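Local coordinates for uncharacterized protein YLR132C (Kluyveromyces marxianus, PDB 6PGL) that is probably a U6 snRNA phosphodiesterase of the 2H superfamily and binds uridine monophosphate in the cleft between its two lobes, at residues F13-L18 and M56-V61; V61-T66 and N151-S156. All coordinates share one frame; numbering follows the deposited sequence.

Overall arrangement
Both contacts involve strand 59-68, and they come in series along the chain: interaction 1 pairs it with strand 9-16 inside one four-stranded antiparallel sheet, and interaction 2 sets it against strand 154-161 of a second such sheet. Their centres lie about 12 Å apart, and Val-61 belongs to both. Packing joins them directly, with CD1 of Leu-16 3.6 Å from CG2 of Val-155. Strands 59-68 and 154-161 each bring one His-X-Ser motif, His-60 with Ser-62 and His-154 with Ser-156, and all four side chains reach the phosphate of one uridine monophosphate. The sheets thus meet beneath a single nucleotide site, and the paired histidine motifs give the 2H family its name.

Interaction 1 of 2, residues F13-L18 and M56-V61; sequences FLELRL and MKPLHV. With U5P (uridine-5'-monophosphate), chain E.
Leu-14 and Leu-16 pair with Val-61 and Leu-59 through four backbone hydrogen bonds. The pair Leu-14 N to Val-61 O measures 2.8 Å and is close to straight (163°); the return bond from Val-61 N to Leu-14 O is 3.1 Å. Around Leu-16 and Leu-59 the same exchange repeats, while Glu-15 and His-60 form the non-hydrogen-bonded pair between them, His-60 CA resting 3.0 Å from Leu-14 O in a CA-H...O contact.

Apolar packing fills the face that carries the leucines. Leu-14 and Val-61 lie side by side, and CD1 of Leu-16 reaches CG2 of Val-61 at 4.1 Å. Beyond the strand end, CD1 of Leu-18 comes within 3.8 Å of CG of Leu-59. Branched aliphatics suit this buried face, which also packs on Val-96 and Val-155.

These are neighbouring strands of an antiparallel sheet in a 2H-type fold, and from its other face one side chain reaches the ligand. There His-60, with CG wedged between backbone N and carbonyl carbon (chi1 66°), sends NE2 to phosphate oxygen O3P of U5P at 2.7 Å, in the plane of the ring.

On that same face, polar ends flank a proline. The extended Glu-15 chain lays CG 3.7 Å from CB of Pro-58, and its OE2 forms a salt bridge with NE of Arg-17 through a weak, bent hydrogen bond. CG of Pro-58 lies over one face of the Arg-17 guanidinium. An alanine in place of Glu-15 would probably leave the Arg-17 guanidinium without its carboxylate mate and uncover part of the Pro-58 ring.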
loop_
_atom_site.group_PDB
_atom_site.type_symbol
_atom_site.label_atom_id
_atom_site.label_comp_id
_atom_site.label_asym_id
_atom_site.label_seq_id
_atom_site.Cartn_x
_atom_site.Cartn_y
_atom_site.Cartn_z
ATOM N N PHE A 13 -3.637 5.703 6.328
ATOM C CA PHE A 13 -3.756 5.132 4.999
ATOM C C PHE A 13 -5.071 5.562 4.353
ATOM O O PHE A 13 -5.980 6.068 5.015
ATOM C CB PHE A 13 -3.606 3.581 5.023
ATOM C CG PHE A 13 -4.695 2.838 5.800
ATOM C CD1 PHE A 13 -4.670 2.765 7.181
ATOM C CD2 PHE A 13 -5.732 2.199 5.118
ATOM C CE1 PHE A 13 -5.663 2.062 7.894
ATOM C CE2 PHE A 13 -6.736 1.501 5.820
ATOM C CZ PHE A 13 -6.700 1.438 7.209
ATOM N N LEU A 14 -5.143 5.376 3.029
ATOM C CA LEU A 14 -6.396 5.480 2.296
ATOM C C LEU A 14 -6.953 4.082 2.072
ATOM O O LEU A 14 -6.219 3.163 1.722
ATOM C CB LEU A 14 -6.197 6.164 0.935
ATOM C CG LEU A 14 -5.761 7.633 0.918
ATOM C CD1 LEU A 14 -5.454 8.077 -0.487
ATOM C CD2 LEU A 14 -6.855 8.504 1.500
ATOM N N GLU A 15 -8.256 3.925 2.247
ATOM C CA GLU A 15 -8.896 2.648 1.989
ATOM C C GLU A 15 -9.566 2.676 0.617
ATOM O O GLU A 15 -10.291 3.621 0.289
ATOM C CB GLU A 15 -9.910 2.338 3.078
ATOM C CG GLU A 15 -10.638 1.076 2.816
ATOM C CD GLU A 15 -11.639 0.806 3.875
ATOM O OE1 GLU A 15 -11.311 0.032 4.795
ATOM O OE2 GLU A 15 -12.734 1.404 3.806
ATOM N N LEU A 16 -9.289 1.670 -0.202
ATOM C CA LEU A 16 -9.813 1.634 -1.564
ATOM C C LEU A 16 -10.749 0.440 -1.674
ATOM O O LEU A 16 -10.291 -0.701 -1.808
ATOM C CB LEU A 16 -8.676 1.553 -2.593
ATOM C CG LEU A 16 -7.539 2.571 -2.480
ATOM C CD1 LEU A 16 -6.450 2.282 -3.492
ATOM C CD2 LEU A 16 -8.076 3.971 -2.723
ATOM N N ARG A 17 -12.050 0.697 -1.649
ATOM C CA ARG A 17 -13.045 -0.361 -1.758
ATOM C C ARG A 17 -13.396 -0.574 -3.224
ATOM O O ARG A 17 -13.885 0.343 -3.890
ATOM C CB ARG A 17 -14.285 -0.019 -0.942
ATOM C CG ARG A 17 -14.020 -0.042 0.553
ATOM C CD ARG A 17 -15.285 -0.117 1.361
ATOM N NE ARG A 17 -14.955 -0.375 2.753
ATOM C CZ ARG A 17 -14.778 -1.591 3.261
ATOM N NH1 ARG A 17 -14.917 -2.663 2.483
ATOM N NH2 ARG A 17 -14.466 -1.734 4.543
ATOM N N LEU A 18 -13.150 -1.780 -3.721
ATOM C CA LEU A 18 -13.340 -2.054 -5.135
ATOM C C LEU A 18 -14.804 -2.373 -5.381
ATOM O O LEU A 18 -15.420 -3.130 -4.623
ATOM C CB LEU A 18 -12.438 -3.219 -5.568
ATOM C CG LEU A 18 -10.982 -2.886 -5.963
ATOM C CD1 LEU A 18 -10.150 -2.446 -4.759
ATOM C CD2 LEU A 18 -10.331 -4.054 -6.661
ATOM N N MET A 56 -14.546 -9.625 -1.026
ATOM C CA MET A 56 -13.786 -8.437 -1.396
ATOM C C MET A 56 -12.984 -7.923 -0.210
ATOM O O MET A 56 -13.482 -7.861 0.915
ATOM C CB MET A 56 -14.741 -7.347 -1.886
ATOM C CG MET A 56 -14.103 -6.189 -2.688
ATOM S SD MET A 56 -13.034 -4.973 -1.814
ATOM C CE MET A 56 -14.144 -4.208 -0.671
ATOM N N LYS A 57 -11.722 -7.579 -0.456
ATOM C CA LYS A 57 -10.901 -6.944 0.565
ATOM C C LYS A 57 -10.423 -5.611 0.009
ATOM O O LYS A 57 -9.947 -5.567 -1.131
ATOM C CB LYS A 57 -9.671 -7.818 0.955
ATOM C CG LYS A 57 -9.997 -9.085 1.694
ATOM C CD LYS A 57 -10.689 -8.779 3.031
ATOM C CE LYS A 57 -10.901 -10.013 3.898
ATOM N NZ LYS A 57 -11.290 -9.619 5.301
ATOM N N PRO A 58 -10.526 -4.515 0.745
ATOM C CA PRO A 58 -10.067 -3.242 0.186
ATOM C C PRO A 58 -8.552 -3.223 -0.000
ATOM O O PRO A 58 -7.810 -3.912 0.702
ATOM C CB PRO A 58 -10.525 -2.210 1.219
ATOM C CG PRO A 58 -10.706 -2.982 2.474
ATOM C CD PRO A 58 -11.158 -4.350 2.064
ATOM N N LEU A 59 -8.108 -2.460 -1.003
ATOM C CA LEU A 59 -6.703 -2.114 -1.160
ATOM C C LEU A 59 -6.426 -0.847 -0.355
ATOM O O LEU A 59 -7.312 -0.310 0.326
ATOM C CB LEU A 59 -6.330 -1.943 -2.636
ATOM C CG LEU A 59 -6.635 -3.150 -3.511
ATOM C CD1 LEU A 59 -6.225 -2.938 -4.964
ATOM C CD2 LEU A 59 -6.010 -4.420 -2.936
ATOM N N HIS A 60 -5.179 -0.365 -0.390
ATOM C CA HIS A 60 -4.851 0.827 0.387
ATOM C C HIS A 60 -3.707 1.600 -0.250
ATOM O O HIS A 60 -2.941 1.071 -1.065
ATOM C CB HIS A 60 -4.498 0.485 1.859
ATOM C CG HIS A 60 -3.240 -0.323 2.023
ATOM N ND1 HIS A 60 -3.232 -1.703 1.985
ATOM C CD2 HIS A 60 -1.953 0.053 2.243
ATOM C CE1 HIS A 60 -1.992 -2.142 2.160
ATOM N NE2 HIS A 60 -1.198 -1.096 2.318
ATOM N N VAL A 61 -3.654 2.896 0.076
ATOM C CA VAL A 61 -2.466 3.721 -0.104
ATOM C C VAL A 61 -1.916 3.984 1.295
ATOM O O VAL A 61 -2.564 4.665 2.094
ATOM C CB VAL A 61 -2.762 5.042 -0.848
ATOM C CG1 VAL A 61 -1.444 5.835 -1.130
ATOM C CG2 VAL A 61 -3.526 4.800 -2.132
HETATM N N1 U5P E . 8.096 -0.461 0.547
HETATM C C2 U5P E . 9.403 -0.489 -0.016
HETATM N N3 U5P E . 9.916 0.615 -0.564
HETATM C C4 U5P E . 9.225 1.749 -0.583
HETATM C C5 U5P E . 7.948 1.805 -0.028
HETATM C C6 U5P E . 7.395 0.672 0.545
HETATM O O2 U5P E . 10.101 -1.537 -0.033
HETATM O O4 U5P E . 9.752 2.750 -1.114
HETATM C "C1'" U5P E . 7.534 -1.673 1.161
HETATM C "C2'" U5P E . 6.864 -1.423 2.503
HETATM O "O2'" U5P E . 7.817 -1.428 3.540
HETATM C "C3'" U5P E . 5.857 -2.570 2.588
HETATM C "C4'" U5P E . 5.564 -2.922 1.123
HETATM O "O3'" U5P E . 6.477 -3.678 3.236
HETATM O "O4'" U5P E . 6.532 -2.199 0.321
HETATM C "C5'" U5P E . 4.166 -2.600 0.647
HETATM O "O5'" U5P E . 3.630 -1.454 1.300
HETATM P P U5P E . 2.114 -1.008 1.081
HETATM O O1P U5P E . 2.132 0.463 1.361
HETATM O O2P U5P E . 1.774 -1.364 -0.353
HETATM O O3P U5P E . 1.367 -1.765 2.143
#

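Interaction 2 of 2, residues V61-T66 and N151-S156; sequences VSLSET and NNLHVS. With U5P (uridine-5'-monophosphate), chain E.
The nucleotide site of this 2H-type protein is built where strand 59-68 comes up to strand 154-161, and the two segments touch beneath it mainly through branched aliphatic side chains. CG2 of Val-61 meets CG2 of Val-155 at 3.7 Å, the side chains crossing at about a right angle. CD2 of Leu-153 lies 3.6 Å from the carbonyl O of Ser-62 and also against CG1 of Val-61. Branched aliphatic residues fit this buried seam between sheets, and Leu-127 of helix 121-137 packs on Leu-153 too.

Water takes the place of direct backbone pairing. One molecule accepts from Ser-62 N and lies within bonding distance of both His-154 O and O1P of U5P, while a second lies between Ser-62 O and His-154 N.

Above the seam, two His-X-Ser motifs, the signature of the 2H family, face each other across the phosphate; His-154 and Ser-156 form one, while Ser-62 completes the other. NE2 of His-154 donates to O2P of U5P at 2.6 Å, and OG of Ser-156 reaches that same oxygen at 2.8 Å, so two bonds grip it. Ser-62 OG also approaches O1P, but at a doubtfully short 2.4 Å. ND1 fixes the rotation of the imidazole by a nearly linear bond (176°) to Asn-152 O at 2.7 Å. CG set between backbone N and carbonyl carbon (chi1 68°) brings the ring toward Asn-152, and its turn about CB-CG leaves NE2 facing the phosphate. At the uracil end, Asn-152 ND2 makes a weak bond to O4 of U5P; backbone Pro-147 O and Gly-149 N also hold its amide.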
loop_
_atom_site.group_PDB
_atom_site.type_symbol
_atom_site.label_atom_id
_atom_site.label_comp_id
_atom_site.label_asym_id
_atom_site.label_seq_id
_atom_site.Cartn_x
_atom_site.Cartn_y
_atom_site.Cartn_z
ATOM N N VAL A 61 -3.654 2.896 0.076
ATOM C CA VAL A 61 -2.466 3.721 -0.104
ATOM C C VAL A 61 -1.916 3.984 1.295
ATOM O O VAL A 61 -2.564 4.665 2.094
ATOM C CB VAL A 61 -2.762 5.042 -0.848
ATOM C CG1 VAL A 61 -1.444 5.835 -1.130
ATOM C CG2 VAL A 61 -3.526 4.800 -2.132
ATOM N N SER A 62 -0.723 3.468 1.597
ATOM C CA SER A 62 -0.062 3.842 2.836
ATOM C C SER A 62 0.303 5.317 2.787
ATOM O O SER A 62 0.754 5.824 1.751
ATOM C CB SER A 62 1.208 3.022 3.077
ATOM O OG SER A 62 0.952 1.625 3.135
ATOM N N LEU A 63 0.060 6.023 3.895
ATOM C CA LEU A 63 0.391 7.433 3.980
ATOM C C LEU A 63 1.406 7.758 5.067
ATOM O O LEU A 63 1.768 8.926 5.220
ATOM C CB LEU A 63 -0.880 8.273 4.199
ATOM C CG LEU A 63 -1.948 8.198 3.093
ATOM C CD1 LEU A 63 -3.230 8.931 3.550
ATOM C CD2 LEU A 63 -1.470 8.733 1.726
ATOM N N SER A 64 1.805 6.784 5.876
ATOM C CA SER A 64 2.805 7.003 6.906
ATOM C C SER A 64 3.531 5.688 7.106
ATOM O O SER A 64 3.032 4.624 6.745
ATOM C CB SER A 64 2.193 7.476 8.238
ATOM O OG SER A 64 1.545 6.388 8.877
ATOM N N GLU A 65 4.745 5.788 7.620
ATOM C CA GLU A 65 5.449 4.665 8.209
ATOM C C GLU A 65 4.690 4.185 9.451
ATOM O O GLU A 65 3.725 4.815 9.914
ATOM C CB GLU A 65 6.875 5.103 8.579
ATOM C CG GLU A 65 6.870 6.247 9.583
ATOM C CD GLU A 65 8.166 7.072 9.651
ATOM O OE1 GLU A 65 8.812 7.095 10.735
ATOM O OE2 GLU A 65 8.520 7.715 8.633
ATOM N N THR A 66 5.134 3.055 9.997
ATOM C CA THR A 66 4.714 2.645 11.329
ATOM C C THR A 66 5.231 3.654 12.346
ATOM O O THR A 66 6.445 3.841 12.466
ATOM C CB THR A 66 5.266 1.256 11.642
ATOM O OG1 THR A 66 4.789 0.324 10.673
ATOM C CG2 THR A 66 4.815 0.798 13.007
ATOM N N ASN A 151 7.636 10.146 -2.957
ATOM C CA ASN A 151 8.427 9.425 -3.938
ATOM C C ASN A 151 8.046 7.953 -4.056
ATOM O O ASN A 151 8.441 7.318 -5.039
ATOM C CB ASN A 151 9.906 9.522 -3.560
ATOM C CG ASN A 151 10.206 8.823 -2.220
ATOM O OD1 ASN A 151 10.643 7.669 -2.184
ATOM N ND2 ASN A 151 9.931 9.517 -1.117
ATOM N N ASN A 152 7.269 7.401 -3.109
ATOM C CA ASN A 152 6.953 5.977 -3.150
ATOM C C ASN A 152 5.470 5.684 -2.931
ATOM O O ASN A 152 5.120 4.545 -2.599
ATOM C CB ASN A 152 7.810 5.185 -2.146
ATOM C CG ASN A 152 7.593 5.619 -0.694
ATOM O OD1 ASN A 152 6.536 6.143 -0.333
ATOM N ND2 ASN A 152 8.595 5.386 0.146
ATOM N N LEU A 153 4.596 6.675 -3.086
ATOM C CA LEU A 153 3.168 6.410 -2.997
ATOM C C LEU A 153 2.771 5.408 -4.066
ATOM O O LEU A 153 3.149 5.550 -5.235
ATOM C CB LEU A 153 2.378 7.700 -3.173
ATOM C CG LEU A 153 2.517 8.701 -2.032
ATOM C CD1 LEU A 153 1.772 9.997 -2.425
ATOM C CD2 LEU A 153 1.969 8.086 -0.737
ATOM N N HIS A 154 1.996 4.398 -3.668
ATOM C CA HIS A 154 1.649 3.328 -4.586
ATOM C C HIS A 154 0.451 2.566 -4.020
ATOM O O HIS A 154 0.092 2.702 -2.846
ATOM C CB HIS A 154 2.840 2.386 -4.770
ATOM C CG HIS A 154 3.149 1.612 -3.532
ATOM N ND1 HIS A 154 3.956 2.107 -2.527
ATOM C CD2 HIS A 154 2.703 0.407 -3.102
ATOM C CE1 HIS A 154 4.003 1.229 -1.533
ATOM N NE2 HIS A 154 3.251 0.189 -1.859
ATOM N N VAL A 155 -0.145 1.736 -4.872
ATOM C CA VAL A 155 -1.128 0.737 -4.467
ATOM C C VAL A 155 -0.544 -0.634 -4.795
ATOM O O VAL A 155 -0.136 -0.873 -5.934
ATOM C CB VAL A 155 -2.469 0.923 -5.202
ATOM C CG1 VAL A 155 -3.420 -0.220 -4.842
ATOM C CG2 VAL A 155 -3.120 2.300 -4.868
ATOM N N SER A 156 -0.505 -1.535 -3.806
ATOM C CA SER A 156 -0.140 -2.924 -4.073
ATOM C C SER A 156 -1.365 -3.729 -4.471
ATOM O O SER A 156 -2.433 -3.603 -3.860
ATOM C CB SER A 156 0.505 -3.574 -2.851
ATOM O OG SER A 156 1.756 -2.960 -2.608
HETATM N N1 U5P E . 8.096 -0.461 0.547
HETATM C C2 U5P E . 9.403 -0.489 -0.016
HETATM N N3 U5P E . 9.916 0.615 -0.564
HETATM C C4 U5P E . 9.225 1.749 -0.583
HETATM C C5 U5P E . 7.948 1.805 -0.028
HETATM C C6 U5P E . 7.395 0.672 0.545
HETATM O O2 U5P E . 10.101 -1.537 -0.033
HETATM O O4 U5P E . 9.752 2.750 -1.114
HETATM C "C1'" U5P E . 7.534 -1.673 1.161
HETATM C "C2'" U5P E . 6.864 -1.423 2.503
HETATM O "O2'" U5P E . 7.817 -1.428 3.540
HETATM C "C3'" U5P E . 5.857 -2.570 2.588
HETATM C "C4'" U5P E . 5.564 -2.922 1.123
HETATM O "O3'" U5P E . 6.477 -3.678 3.236
HETATM O "O4'" U5P E . 6.532 -2.199 0.321
HETATM C "C5'" U5P E . 4.166 -2.600 0.647
HETATM O "O5'" U5P E . 3.630 -1.454 1.300
HETATM P P U5P E . 2.114 -1.008 1.081
HETATM O O1P U5P E . 2.132 0.463 1.361
HETATM O O2P U5P E . 1.774 -1.364 -0.353
HETATM O O3P U5P E . 1.367 -1.765 2.143
HETATM O O HOH W 1 1.932 4.344 -0.415
HETATM O O HOH W 2 0.772 2.054 -0.330
#